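Local atomic coordinates of 3-dehydroshikimate dehydratase (Pseudomonas putida, PDB entry 5HMQ), a protein that catalyses the metal-dependent dehydration of 3-dehydroshikimate to protocatechuate, a common intermediate in the breakdown of quinate and shikimate. Residues D221-A227 with Q269-L274; G186-V192 with I229-Y234; M3-I7 with L263-E267; R380-F384 with K463-D467; L166-H170 with W207-R212. All coordinates share one frame. Numbering follows the deposited sequence.

Interaction 1: D221-A227 with Q269-L274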
# COMPACT_ATOMS: atom_id res chain seq x y z
N ASP C 221 6.74 -24.82 -3.39
CA ASP C 221 5.98 -25.97 -2.90
C ASP C 221 6.16 -26.06 -1.39
O ASP C 221 7.03 -26.77 -0.88
CB ASP C 221 6.44 -27.24 -3.61
CG ASP C 221 5.61 -28.45 -3.23
OD1 ASP C 221 4.51 -28.28 -2.68
OD2 ASP C 221 6.07 -29.59 -3.50
N MSE C 222 5.31 -25.33 -0.67
CA MSE C 222 5.37 -25.27 0.79
C MSE C 222 5.07 -26.61 1.43
O MSE C 222 5.78 -27.06 2.33
CB MSE C 222 4.38 -24.23 1.30
CG MSE C 222 4.61 -22.84 0.72
SE MSE C 222 5.89 -21.83 1.75
CE MSE C 222 7.47 -21.96 0.70
N ALA C 223 3.99 -27.25 0.97
CA ALA C 223 3.59 -28.54 1.53
C ALA C 223 4.66 -29.60 1.29
O ALA C 223 4.90 -30.46 2.15
CB ALA C 223 2.25 -28.98 0.94
N GLY C 224 5.33 -29.54 0.14
CA GLY C 224 6.41 -30.46 -0.14
C GLY C 224 7.64 -30.23 0.71
O GLY C 224 8.52 -31.10 0.77
N PHE C 225 7.73 -29.07 1.36
CA PHE C 225 8.82 -28.78 2.29
C PHE C 225 8.47 -29.18 3.71
O PHE C 225 9.32 -29.71 4.44
CB PHE C 225 9.17 -27.29 2.22
CG PHE C 225 10.36 -26.91 3.07
CD1 PHE C 225 11.65 -27.07 2.60
CD2 PHE C 225 10.17 -26.36 4.33
CE1 PHE C 225 12.73 -26.71 3.37
CE2 PHE C 225 11.26 -25.99 5.11
CZ PHE C 225 12.54 -26.17 4.63
N LEU C 226 7.23 -28.94 4.13
CA LEU C 226 6.80 -29.29 5.48
C LEU C 226 6.58 -30.79 5.64
O LEU C 226 6.76 -31.32 6.74
CB LEU C 226 5.53 -28.52 5.84
CG LEU C 226 5.04 -28.65 7.28
CD1 LEU C 226 6.14 -28.26 8.26
CD2 LEU C 226 3.79 -27.80 7.51
N ALA C 227 6.19 -31.47 4.56
CA ALA C 227 5.91 -32.90 4.66
C ALA C 227 7.10 -33.71 5.15
O ALA C 227 6.93 -34.50 6.09
CB ALA C 227 5.39 -33.42 3.31
N GLN C 269 -2.99 -28.33 3.31
CA GLN C 269 -2.31 -28.80 2.11
C GLN C 269 -1.18 -29.75 2.45
O GLN C 269 -0.92 -30.70 1.69
CB GLN C 269 -1.78 -27.63 1.29
CG GLN C 269 -2.85 -26.70 0.76
CD GLN C 269 -3.87 -27.44 -0.07
OE1 GLN C 269 -5.05 -27.51 0.27
NE2 GLN C 269 -3.42 -28.01 -1.18
N THR C 270 -0.51 -29.53 3.57
CA THR C 270 0.52 -30.48 3.96
C THR C 270 -0.12 -31.80 4.38
O THR C 270 0.32 -32.87 3.93
CB THR C 270 1.38 -29.90 5.08
OG1 THR C 270 1.99 -28.68 4.64
CG2 THR C 270 2.46 -30.88 5.49
N ARG C 271 -1.23 -31.75 5.12
CA ARG C 271 -1.91 -32.98 5.52
C ARG C 271 -2.33 -33.79 4.31
O ARG C 271 -2.08 -35.00 4.24
CB ARG C 271 -3.13 -32.67 6.39
CG ARG C 271 -3.95 -33.91 6.72
CD ARG C 271 -5.13 -33.62 7.64
NE ARG C 271 -6.03 -32.61 7.09
CZ ARG C 271 -6.89 -32.84 6.11
NH1 ARG C 271 -6.97 -34.04 5.55
NH2 ARG C 271 -7.67 -31.86 5.67
N LEU C 272 -2.92 -33.14 3.31
CA LEU C 272 -3.34 -33.84 2.11
C LEU C 272 -2.14 -34.45 1.39
O LEU C 272 -2.23 -35.54 0.81
CB LEU C 272 -4.09 -32.90 1.17
CG LEU C 272 -5.43 -32.37 1.68
CD1 LEU C 272 -5.91 -31.20 0.85
CD2 LEU C 272 -6.47 -33.49 1.69
N ARG C 273 -1.00 -33.76 1.42
CA ARG C 273 0.20 -34.29 0.78
C ARG C 273 0.65 -35.58 1.46
O ARG C 273 1.02 -36.54 0.79
CB ARG C 273 1.32 -33.25 0.80
CG ARG C 273 2.61 -33.72 0.17
CD ARG C 273 2.49 -33.75 -1.35
NE ARG C 273 2.09 -32.45 -1.89
CZ ARG C 273 2.95 -31.53 -2.32
NH1 ARG C 273 4.25 -31.76 -2.28
NH2 ARG C 273 2.50 -30.38 -2.80
N LEU C 274 0.62 -35.62 2.81
CA LEU C 274 1.00 -36.86 3.49
C LEU C 274 0.01 -37.98 3.21
O LEU C 274 0.41 -39.14 3.09
CB LEU C 274 1.13 -36.67 5.01
CG LEU C 274 2.19 -35.82 5.74
CD1 LEU C 274 3.57 -35.99 5.12
CD2 LEU C 274 1.82 -34.36 5.94
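Two helices from the outer layer of the TIM barrel pack here: the start of helix 222-231 crosses helix 252-276 at -66°, with the short segment axes 8.5 Å apart. Small residues permit this closeness. Ala223 turns its methyl toward the other helix, where CB lies 3.7 Å from Gln269 O, and the CA atoms of Ala223 and Thr270 are only 4.4 Å apart. Thr270, in the m rotamer, returns its hydroxyl to Leu266 O of its own helix, a common way for threonine to satisfy its polar end at a buried position in a helix. Thr270 OG1 still touches Leu226 CD2 (3.5 Å), so the side chain also serves as packing surface. Asp221, with chi1 in t, does two jobs. Its OD1 caps the helix by accepting from Gly224 N (3.2 Å), and the carboxylate forms a two-pronged salt bridge with Arg273: NH2 to OD1 at 2.9 Å and NH1 to OD2 at 3.1 Å. Arginine reaches it by bending, with chi2 and chi3 both p, which curls the guanidinium back over Ala223 CB. Gly224 suits this crowded corner, since a beta carbon there would collide with both Arg273 NH1 and Asp221 OD2. One turn further on, Ala227 closes the apolar side of the contact, its CB resting 3.6 Å from Leu274 CD1.

Interaction 2: G186-V192 with I229-Y234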
# COMPACT_ATOMS: atom_id res chain seq x y z
N GLY C 186 13.80 -36.09 14.61
CA GLY C 186 12.85 -35.02 14.87
C GLY C 186 13.28 -34.07 15.97
O GLY C 186 12.98 -32.87 15.92
N ASP C 187 13.97 -34.58 16.99
CA ASP C 187 14.37 -33.75 18.12
C ASP C 187 15.60 -32.90 17.83
O ASP C 187 15.93 -32.02 18.64
CB ASP C 187 14.63 -34.62 19.35
CG ASP C 187 15.81 -35.55 19.18
OD1 ASP C 187 16.13 -35.90 18.02
OD2 ASP C 187 16.44 -35.92 20.19
N LYS C 188 16.29 -33.12 16.71
CA LYS C 188 17.41 -32.27 16.32
C LYS C 188 16.99 -31.09 15.45
O LYS C 188 17.83 -30.24 15.14
CB LYS C 188 18.48 -33.10 15.60
CG LYS C 188 19.11 -34.18 16.47
CD LYS C 188 19.54 -33.65 17.83
CE LYS C 188 20.65 -32.61 17.73
NZ LYS C 188 21.00 -32.03 19.05
N ILE C 189 15.73 -31.04 15.03
CA ILE C 189 15.18 -29.87 14.36
C ILE C 189 14.56 -28.97 15.42
O ILE C 189 13.65 -29.39 16.14
CB ILE C 189 14.13 -30.27 13.31
CG1 ILE C 189 14.76 -31.18 12.25
CG2 ILE C 189 13.52 -29.04 12.66
CD1 ILE C 189 13.74 -31.82 11.32
N PHE C 190 15.08 -27.75 15.55
CA PHE C 190 14.64 -26.85 16.60
C PHE C 190 13.59 -25.84 16.16
O PHE C 190 12.84 -25.35 17.01
CB PHE C 190 15.83 -26.08 17.19
CG PHE C 190 16.69 -26.90 18.11
CD1 PHE C 190 16.41 -28.24 18.35
CD2 PHE C 190 17.77 -26.32 18.76
CE1 PHE C 190 17.20 -28.99 19.21
CE2 PHE C 190 18.57 -27.07 19.62
CZ PHE C 190 18.28 -28.40 19.84
N PHE C 191 13.50 -25.53 14.87
CA PHE C 191 12.62 -24.45 14.44
C PHE C 191 12.42 -24.54 12.94
O PHE C 191 13.33 -24.94 12.20
CB PHE C 191 13.21 -23.08 14.82
CG PHE C 191 12.17 -22.03 15.08
CD1 PHE C 191 11.58 -21.93 16.33
CD2 PHE C 191 11.78 -21.15 14.09
CE1 PHE C 191 10.63 -20.96 16.59
CE2 PHE C 191 10.83 -20.19 14.34
CZ PHE C 191 10.25 -20.09 15.59
N VAL C 192 11.23 -24.15 12.49
CA VAL C 192 10.87 -24.18 11.07
C VAL C 192 10.29 -22.82 10.70
O VAL C 192 9.31 -22.38 11.32
CB VAL C 192 9.88 -25.30 10.74
CG1 VAL C 192 9.40 -25.19 9.30
CG2 VAL C 192 10.50 -26.66 11.00
N ILE C 229 9.50 -32.67 6.97
CA ILE C 229 9.75 -32.23 8.34
C ILE C 229 8.88 -33.01 9.32
O ILE C 229 9.37 -33.53 10.33
CB ILE C 229 9.51 -30.71 8.46
CG1 ILE C 229 10.52 -29.94 7.61
CG2 ILE C 229 9.59 -30.28 9.92
CD1 ILE C 229 10.24 -28.46 7.53
N LEU C 230 7.58 -33.11 9.03
CA LEU C 230 6.67 -33.80 9.94
C LEU C 230 6.91 -35.30 9.96
O LEU C 230 6.58 -35.96 10.96
CB LEU C 230 5.22 -33.51 9.56
CG LEU C 230 4.79 -32.04 9.63
CD1 LEU C 230 3.37 -31.86 9.11
CD2 LEU C 230 4.91 -31.51 11.05
N ALA C 231 7.48 -35.87 8.89
CA ALA C 231 7.80 -37.29 8.89
C ALA C 231 8.85 -37.65 9.93
O ALA C 231 8.91 -38.81 10.36
CB ALA C 231 8.27 -37.72 7.50
N THR C 232 9.68 -36.69 10.35
CA THR C 232 10.69 -36.95 11.36
C THR C 232 10.11 -37.08 12.76
O THR C 232 10.83 -37.50 13.68
CB THR C 232 11.73 -35.83 11.37
OG1 THR C 232 11.17 -34.66 11.98
CG2 THR C 232 12.16 -35.49 9.96
N GLY C 233 8.84 -36.72 12.96
CA GLY C 233 8.25 -36.63 14.27
C GLY C 233 8.27 -35.24 14.87
O GLY C 233 7.66 -35.04 15.93
N TYR C 234 8.95 -34.29 14.24
CA TYR C 234 9.01 -32.92 14.72
C TYR C 234 7.61 -32.34 14.91
O TYR C 234 6.79 -32.37 13.99
CB TYR C 234 9.82 -32.06 13.75
CG TYR C 234 9.86 -30.58 14.09
CD1 TYR C 234 10.76 -30.08 15.02
CD2 TYR C 234 9.03 -29.68 13.45
CE1 TYR C 234 10.81 -28.73 15.32
CE2 TYR C 234 9.07 -28.32 13.74
CZ TYR C 234 9.96 -27.86 14.68
OH TYR C 234 10.00 -26.51 14.98
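This contact lies in the beta/alpha architecture of the TIM barrel, where the approach to strand 189-194 packs against the end of helix 222-231 and the turn that leads on to strand 238-240. Gly186 comes first, its CA 4.4 Å from Tyr234 CA and 3.4 Å from Thr232 OG1. Glycine fits because a beta carbon would run into Thr232 O. The facing turn is shaped by Thr232, whose OG1 donates to Ile229 O (2.7 Å) and accepts from Tyr234 N (3.2 Å) in an ST turn. Gly233 takes a positive phi, at which a beta carbon would press on the preceding carbonyl oxygen, so glycine fits the turn. The strand proper begins at Ile189. Ile189 CG2 sits over the face of the Tyr234 ring, 4.0 Å from the centroid, a CH-pi contact that uses the broad tyrosine surface to cover a branched aliphatic chain. Phe190 turns away from the helix. Its ring makes a cation-pi contact with Arg132. At Phe191 the backbone CA lies 3.4 Å from Tyr234 OH, a hydroxyl that hydrogen-bonds to Pro237 O; the Phe191 side chain points away from the turn and reaches Thr60 and Ile165 on other barrel strands. Val192 then faces the helix again, suitably compact and apolar: CG2 meets Tyr234 CE2 at 3.5 Å, and CG1 meets Ile229 CD1 at 3.8 Å.

Interaction 3: M3-I7 with L263-E267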
# COMPACT_ATOMS: atom_id res chain seq x y z
N MSE C 3 0.44 -27.45 16.34
CA MSE C 3 1.78 -26.93 16.57
C MSE C 3 1.73 -25.49 17.07
O MSE C 3 0.75 -24.78 16.86
CB MSE C 3 2.62 -27.00 15.30
CG MSE C 3 3.34 -28.31 15.10
SE MSE C 3 3.97 -28.45 13.28
CE MSE C 3 5.75 -29.12 13.61
N GLN C 4 2.81 -25.08 17.73
CA GLN C 4 2.95 -23.69 18.17
C GLN C 4 3.19 -22.81 16.96
O GLN C 4 4.26 -22.85 16.35
CB GLN C 4 4.10 -23.59 19.17
CG GLN C 4 3.96 -22.48 20.18
CD GLN C 4 5.15 -22.39 21.12
OE1 GLN C 4 6.25 -22.82 20.77
NE2 GLN C 4 4.93 -21.85 22.31
N ARG C 5 2.19 -22.01 16.59
CA ARG C 5 2.28 -21.16 15.41
C ARG C 5 2.86 -19.81 15.81
O ARG C 5 2.32 -19.13 16.68
CB ARG C 5 0.90 -20.99 14.77
CG ARG C 5 0.29 -22.31 14.33
CD ARG C 5 -1.04 -22.10 13.64
NE ARG C 5 -1.72 -23.37 13.41
CZ ARG C 5 -2.84 -23.75 14.03
NH1 ARG C 5 -3.40 -22.94 14.92
NH2 ARG C 5 -3.39 -24.92 13.76
N SER C 6 3.96 -19.43 15.17
CA SER C 6 4.62 -18.17 15.48
C SER C 6 4.87 -17.40 14.18
O SER C 6 4.68 -17.91 13.07
CB SER C 6 5.95 -18.41 16.23
OG SER C 6 6.77 -19.34 15.56
N ILE C 7 5.29 -16.15 14.33
CA ILE C 7 5.66 -15.31 13.20
C ILE C 7 6.74 -14.34 13.66
O ILE C 7 6.68 -13.81 14.77
CB ILE C 7 4.43 -14.57 12.62
CG1 ILE C 7 4.85 -13.62 11.48
CG2 ILE C 7 3.68 -13.83 13.71
CD1 ILE C 7 3.66 -13.00 10.75
N LEU C 263 -0.86 -20.16 7.43
CA LEU C 263 -0.41 -21.34 8.15
C LEU C 263 -1.52 -22.39 8.23
O LEU C 263 -1.25 -23.59 8.12
CB LEU C 263 0.07 -20.96 9.55
CG LEU C 263 1.47 -20.33 9.62
CD1 LEU C 263 1.85 -20.01 11.05
CD2 LEU C 263 2.49 -21.26 8.98
N LEU C 264 -2.76 -21.96 8.43
CA LEU C 264 -3.88 -22.89 8.41
C LEU C 264 -4.00 -23.57 7.05
O LEU C 264 -4.18 -24.79 6.97
CB LEU C 264 -5.18 -22.15 8.76
CG LEU C 264 -5.23 -21.51 10.15
CD1 LEU C 264 -6.58 -20.86 10.38
CD2 LEU C 264 -4.91 -22.52 11.24
N TYR C 265 -3.88 -22.79 5.98
CA TYR C 265 -3.94 -23.35 4.63
C TYR C 265 -2.75 -24.27 4.37
O TYR C 265 -2.91 -25.32 3.74
CB TYR C 265 -3.99 -22.21 3.61
CG TYR C 265 -4.10 -22.65 2.16
CD1 TYR C 265 -5.23 -23.29 1.69
CD2 TYR C 265 -3.06 -22.40 1.27
CE1 TYR C 265 -5.33 -23.68 0.36
CE2 TYR C 265 -3.15 -22.79 -0.06
CZ TYR C 265 -4.28 -23.43 -0.50
OH TYR C 265 -4.37 -23.82 -1.82
N LEU C 266 -1.57 -23.88 4.84
CA LEU C 266 -0.39 -24.73 4.69
C LEU C 266 -0.57 -26.07 5.39
O LEU C 266 -0.18 -27.11 4.86
CB LEU C 266 0.85 -24.01 5.23
CG LEU C 266 2.10 -24.88 5.40
CD1 LEU C 266 2.56 -25.45 4.07
CD2 LEU C 266 3.21 -24.09 6.06
N GLU C 267 -1.14 -26.05 6.59
CA GLU C 267 -1.33 -27.29 7.34
C GLU C 267 -2.26 -28.25 6.61
O GLU C 267 -1.97 -29.45 6.52
CB GLU C 267 -1.87 -26.99 8.74
CG GLU C 267 -0.84 -26.39 9.68
CD GLU C 267 -1.40 -26.15 11.07
OE1 GLU C 267 -2.50 -26.67 11.36
OE2 GLU C 267 -0.74 -25.45 11.86
O HOH W 1 -0.20 -27.39 13.73
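The TIM barrel closes where its first strand meets its last, and this contact secures the entry to strand 6-8 against helix 252-276, the helix that follows the eighth strand. Charge pairing dominates. Arg5 extends from the strand side with chi2 and chi3 in t, long enough to span the 7.7 Å that separates its CA from Leu263 CA and to carry the guanidinium along the helix to Glu267. There Arg5 NE donates to Glu267 OE2 at 2.8 Å and NH2 to OE1 at 3.1 Å, both nearly linear, making a bidentate salt bridge well suited to a buried arginine. Glu267 OE1 also accepts from Phe287 N, so the carboxylate ties a loop to the helix as well. Apolar contacts flank the charges: Leu264 CD2 covers one face of the Arg5 guanidinium, 3.7 Å from CZ, while Leu263 CD1 packs 4.0 Å from Arg5 CB. Leu263 also touches Leu238 and Leu240 on the eighth strand, so leucine here fills the layer between sheet and helix. Backbone hydrogen bonds from this part of the chain run to both sides, Arg5 to Gly30 and Ser6 to Leu238, as a closed barrel requires. Solvent supplies the last link: one water accepts from Met3 N (2.7 Å) and donates a weak hydrogen bond to Glu267 OE2 (2.7 Å).

Interaction 4: R380-F384 with K463-D467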
# COMPACT_ATOMS: atom_id res chain seq x y z
N ARG C 380 -16.34 -23.77 5.62
CA ARG C 380 -14.93 -23.62 5.27
C ARG C 380 -14.50 -22.16 5.30
O ARG C 380 -13.43 -21.84 5.82
CB ARG C 380 -14.66 -24.22 3.89
CG ARG C 380 -13.31 -23.80 3.33
CD ARG C 380 -13.00 -24.48 2.02
NE ARG C 380 -12.13 -25.63 2.23
CZ ARG C 380 -10.82 -25.62 1.97
NH1 ARG C 380 -10.24 -24.53 1.50
NH2 ARG C 380 -10.11 -26.71 2.19
N ALA C 381 -15.33 -21.26 4.75
CA ALA C 381 -15.00 -19.84 4.79
C ALA C 381 -14.88 -19.34 6.22
O ALA C 381 -14.01 -18.52 6.54
CB ALA C 381 -16.04 -19.04 4.02
N THR C 382 -15.75 -19.83 7.11
CA THR C 382 -15.66 -19.48 8.52
C THR C 382 -14.42 -20.09 9.16
O THR C 382 -13.76 -19.45 9.99
CB THR C 382 -16.92 -19.92 9.26
OG1 THR C 382 -18.07 -19.32 8.64
CG2 THR C 382 -16.86 -19.52 10.72
N ALA C 383 -14.08 -21.33 8.80
CA ALA C 383 -12.91 -21.98 9.38
C ALA C 383 -11.63 -21.23 9.04
O ALA C 383 -10.71 -21.18 9.86
CB ALA C 383 -12.81 -23.43 8.89
N PHE C 384 -11.55 -20.64 7.85
CA PHE C 384 -10.43 -19.79 7.48
C PHE C 384 -10.66 -18.34 7.88
O PHE C 384 -9.96 -17.45 7.38
CB PHE C 384 -10.14 -19.91 5.99
CG PHE C 384 -9.43 -21.17 5.61
CD1 PHE C 384 -8.07 -21.32 5.86
CD2 PHE C 384 -10.10 -22.22 5.01
CE1 PHE C 384 -7.41 -22.48 5.52
CE2 PHE C 384 -9.45 -23.39 4.67
CZ PHE C 384 -8.09 -23.52 4.92
N LYS C 463 -7.51 -18.81 -2.57
CA LYS C 463 -6.89 -20.13 -2.47
C LYS C 463 -7.36 -20.89 -1.23
O LYS C 463 -7.59 -22.10 -1.29
CB LYS C 463 -5.36 -20.01 -2.46
CG LYS C 463 -4.73 -19.89 -3.83
CD LYS C 463 -3.21 -20.00 -3.72
CE LYS C 463 -2.56 -20.19 -5.08
NZ LYS C 463 -1.08 -20.28 -4.96
N SER C 464 -7.49 -20.20 -0.10
CA SER C 464 -7.81 -20.90 1.14
C SER C 464 -9.31 -21.07 1.35
O SER C 464 -9.79 -22.19 1.54
CB SER C 464 -7.18 -20.18 2.33
OG SER C 464 -7.70 -18.87 2.50
N LEU C 465 -10.07 -19.98 1.30
CA LEU C 465 -11.50 -20.06 1.60
C LEU C 465 -12.26 -20.88 0.56
O LEU C 465 -13.22 -21.57 0.90
CB LEU C 465 -12.11 -18.66 1.71
CG LEU C 465 -12.04 -17.98 3.07
CD1 LEU C 465 -10.64 -17.43 3.34
CD2 LEU C 465 -13.08 -16.87 3.19
N PHE C 466 -11.85 -20.81 -0.71
CA PHE C 466 -12.60 -21.44 -1.79
C PHE C 466 -11.79 -22.47 -2.56
O PHE C 466 -12.28 -22.99 -3.57
CB PHE C 466 -13.14 -20.36 -2.73
CG PHE C 466 -14.09 -19.40 -2.05
CD1 PHE C 466 -15.41 -19.75 -1.84
CD2 PHE C 466 -13.64 -18.17 -1.60
CE1 PHE C 466 -16.28 -18.89 -1.21
CE2 PHE C 466 -14.50 -17.30 -0.97
CZ PHE C 466 -15.82 -17.66 -0.78
N ASP C 467 -10.57 -22.77 -2.12
CA ASP C 467 -9.73 -23.81 -2.72
C ASP C 467 -9.52 -23.57 -4.22
O ASP C 467 -9.56 -24.50 -5.03
CB ASP C 467 -10.32 -25.21 -2.47
CG ASP C 467 -9.30 -26.31 -2.67
OD1 ASP C 467 -8.08 -26.03 -2.57
OD2 ASP C 467 -9.71 -27.47 -2.92
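A buried, largely apolar contact between two helix ends joins the successive VOC modules of the C-terminal dioxygenase-like part: helix 374-383 belongs to the first module and helix 455-465 to the second. Their backbones come close, with Ala381 CA 4.7 Å from Leu465 CA, and the small alanine side chain suits such proximity. Leu465 fills the space between them, its CD2 lying 3.8 Å from Ala381 CB and its CD1 3.7 Å from Phe384 CB. Phe384, the first residue to leave its helix, turns a ring face to Ser464: CB stands 4.0 Å from the ring centroid, a CH-pi contact. Serine is slim enough to sit under the ring, and its hydroxyl is satisfied by Leu460 O of its own helix. Arg380 runs its aliphatic part past the helix end, CD being 3.1 Å from Leu465 O, while Asp467 CB lies over one face of the guanidinium. Arg380 NH2 forms a salt bridge with Glu268 and NE a hydrogen bond with Pro290 O. Through Glu268, together with Arg261 and Tyr265, helix 252-276 of the barrel packs against this junction, while Val403 of strand 402-404 touches both Ala381 and Leu465.

Interaction 5: L166-H170 with W207-R212. With MG (magnesium ion), chain K.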
# COMPACT_ATOMS: atom_id res chain seq x y z
N LEU C 166 15.23 -24.81 9.96
CA LEU C 166 14.91 -24.95 8.55
C LEU C 166 14.11 -23.74 8.07
O LEU C 166 13.19 -23.28 8.75
CB LEU C 166 14.12 -26.23 8.28
CG LEU C 166 14.82 -27.55 8.62
CD1 LEU C 166 13.85 -28.72 8.51
CD2 LEU C 166 16.03 -27.76 7.72
N ASP C 167 14.46 -23.25 6.88
CA ASP C 167 13.84 -22.08 6.28
C ASP C 167 13.47 -22.45 4.85
O ASP C 167 14.35 -22.71 4.03
CB ASP C 167 14.79 -20.88 6.31
CG ASP C 167 14.18 -19.61 5.74
OD1 ASP C 167 13.60 -19.65 4.63
OD2 ASP C 167 14.29 -18.55 6.40
N SER C 168 12.16 -22.45 4.55
CA SER C 168 11.70 -22.95 3.26
C SER C 168 12.26 -22.15 2.10
O SER C 168 12.53 -22.72 1.03
CB SER C 168 10.17 -22.96 3.21
OG SER C 168 9.65 -21.65 3.33
N PHE C 169 12.46 -20.84 2.27
CA PHE C 169 12.99 -20.06 1.16
C PHE C 169 14.44 -20.42 0.87
O PHE C 169 14.82 -20.62 -0.29
CB PHE C 169 12.88 -18.55 1.43
CG PHE C 169 13.40 -17.71 0.30
CD1 PHE C 169 14.75 -17.41 0.19
CD2 PHE C 169 12.54 -17.24 -0.68
CE1 PHE C 169 15.23 -16.67 -0.86
CE2 PHE C 169 13.01 -16.49 -1.73
CZ PHE C 169 14.36 -16.20 -1.82
N HIS C 170 15.28 -20.49 1.91
CA HIS C 170 16.70 -20.77 1.70
C HIS C 170 16.91 -22.12 1.03
O HIS C 170 17.87 -22.29 0.27
CB HIS C 170 17.45 -20.70 3.03
CG HIS C 170 17.58 -19.32 3.59
ND1 HIS C 170 18.14 -18.28 2.89
CD2 HIS C 170 17.21 -18.81 4.79
CE1 HIS C 170 18.12 -17.19 3.63
NE2 HIS C 170 17.55 -17.48 4.79
N TRP C 207 16.54 -11.61 -3.93
CA TRP C 207 15.30 -12.38 -4.00
C TRP C 207 14.69 -12.58 -2.61
O TRP C 207 13.48 -12.43 -2.43
CB TRP C 207 15.60 -13.73 -4.67
CG TRP C 207 14.42 -14.61 -4.97
CD1 TRP C 207 13.10 -14.31 -4.82
CD2 TRP C 207 14.47 -15.94 -5.49
NE1 TRP C 207 12.32 -15.38 -5.20
CE2 TRP C 207 13.15 -16.39 -5.62
CE3 TRP C 207 15.52 -16.80 -5.86
CZ2 TRP C 207 12.84 -17.66 -6.11
CZ3 TRP C 207 15.21 -18.05 -6.34
CH2 TRP C 207 13.88 -18.48 -6.46
N SER C 208 15.53 -12.91 -1.62
CA SER C 208 15.03 -13.10 -0.26
C SER C 208 14.64 -11.78 0.38
O SER C 208 13.68 -11.72 1.15
CB SER C 208 16.08 -13.80 0.59
OG SER C 208 15.65 -13.92 1.94
N ARG C 209 15.37 -10.71 0.06
CA ARG C 209 15.16 -9.43 0.73
C ARG C 209 13.79 -8.85 0.42
O ARG C 209 13.12 -8.31 1.31
CB ARG C 209 16.25 -8.44 0.31
CG ARG C 209 16.02 -7.01 0.78
CD ARG C 209 17.21 -6.10 0.50
NE ARG C 209 18.38 -6.36 1.33
CZ ARG C 209 19.59 -6.63 0.86
NH1 ARG C 209 19.80 -6.66 -0.45
NH2 ARG C 209 20.60 -6.85 1.69
N HIS C 210 13.33 -8.96 -0.83
CA HIS C 210 12.17 -8.21 -1.28
C HIS C 210 10.94 -9.03 -1.63
O HIS C 210 9.84 -8.47 -1.66
CB HIS C 210 12.54 -7.36 -2.51
CG HIS C 210 13.63 -6.37 -2.27
ND1 HIS C 210 13.47 -5.26 -1.48
CD2 HIS C 210 14.90 -6.31 -2.75
CE1 HIS C 210 14.59 -4.56 -1.46
NE2 HIS C 210 15.47 -5.18 -2.22
N PHE C 211 11.08 -10.33 -1.91
CA PHE C 211 9.97 -11.07 -2.50
C PHE C 211 9.43 -12.22 -1.65
O PHE C 211 8.61 -13.00 -2.15
CB PHE C 211 10.35 -11.58 -3.89
CG PHE C 211 10.61 -10.48 -4.87
CD1 PHE C 211 9.55 -9.90 -5.55
CD2 PHE C 211 11.88 -10.00 -5.09
CE1 PHE C 211 9.77 -8.87 -6.44
CE2 PHE C 211 12.11 -8.98 -5.98
CZ PHE C 211 11.04 -8.41 -6.66
N ARG C 212 9.84 -12.35 -0.40
CA ARG C 212 9.22 -13.35 0.46
C ARG C 212 7.77 -12.97 0.71
O ARG C 212 7.43 -11.80 0.85
CB ARG C 212 9.97 -13.46 1.79
CG ARG C 212 11.20 -14.36 1.74
CD ARG C 212 11.82 -14.46 3.12
NE ARG C 212 13.12 -15.14 3.09
CZ ARG C 212 13.53 -16.01 4.01
NH1 ARG C 212 12.74 -16.32 5.03
NH2 ARG C 212 14.73 -16.57 3.90
MG MG K . 15.24 -17.59 8.00
O HOH W 2 16.40 -16.42 6.91
O HOH W 3 15.99 -16.64 9.63
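Phe169 drives the edge of its ring into the face of Trp207 in a T-shaped stack, with 4.8 Å between the phenyl and five-membered ring centroids and planes 79° apart. Flat, rigid rings fill this buried space well, and Phe169 CE1 also presses on Ser208 CB at 3.3 Å. Beside the stack, Arg212 forms a salt bridge with Asp167, NH1 and NH2 donating to OD2 at 3.0 and 3.2 Å, and Ser208 OG steadies it by accepting from Arg212 NE (3.0 Å). A second anchor, from Arg212 NH1 to Glu241 O, holds the arginine near the eighth strand. Asp167 has several tasks: OD2 binds the magnesium ion at 2.1 Å, while OD1 caps helix 168-172 through weak bonds from Phe169 N and His170 N. Aspartate is short enough to do both from the end of a strand. His170 NE2 is hydrogen-bonded at 2.6 Å to a water that itself coordinates the metal. Segment 207-212 also borders the second subunit, where Tyr516 of that subunit meets His210 and Phe211 edge-to-face. With Glu136, Gln193 and Glu241 completing the protein ligands, this is the catalytic divalent-metal site at the C-terminal ends of the strands of a xylose isomerase-like TIM barrel.

Interactions 1, 2, 3 and 5 all belong to the N-terminal TIM barrel, with centres 12 to 20 Å apart. Interactions 1 and 2 share helix 222-231, and interactions 1 and 3 share helix 252-276. Strands 162-167 and 189-194, neighbours in the sheet, tie interaction 5 to interaction 2. Along the chain, interaction 3 joins the barrel's first strand to its last helix and so spans interactions 2 and 5. Interaction 4 opens only afterwards, between the two VOC modules, about 26 Å centre to centre from the metal-site contact, interaction 5. Yet it touches interaction 3 through Tyr265 and Leu264, so helix 252-276 connects the closure of the catalytic barrel with the C-terminal part.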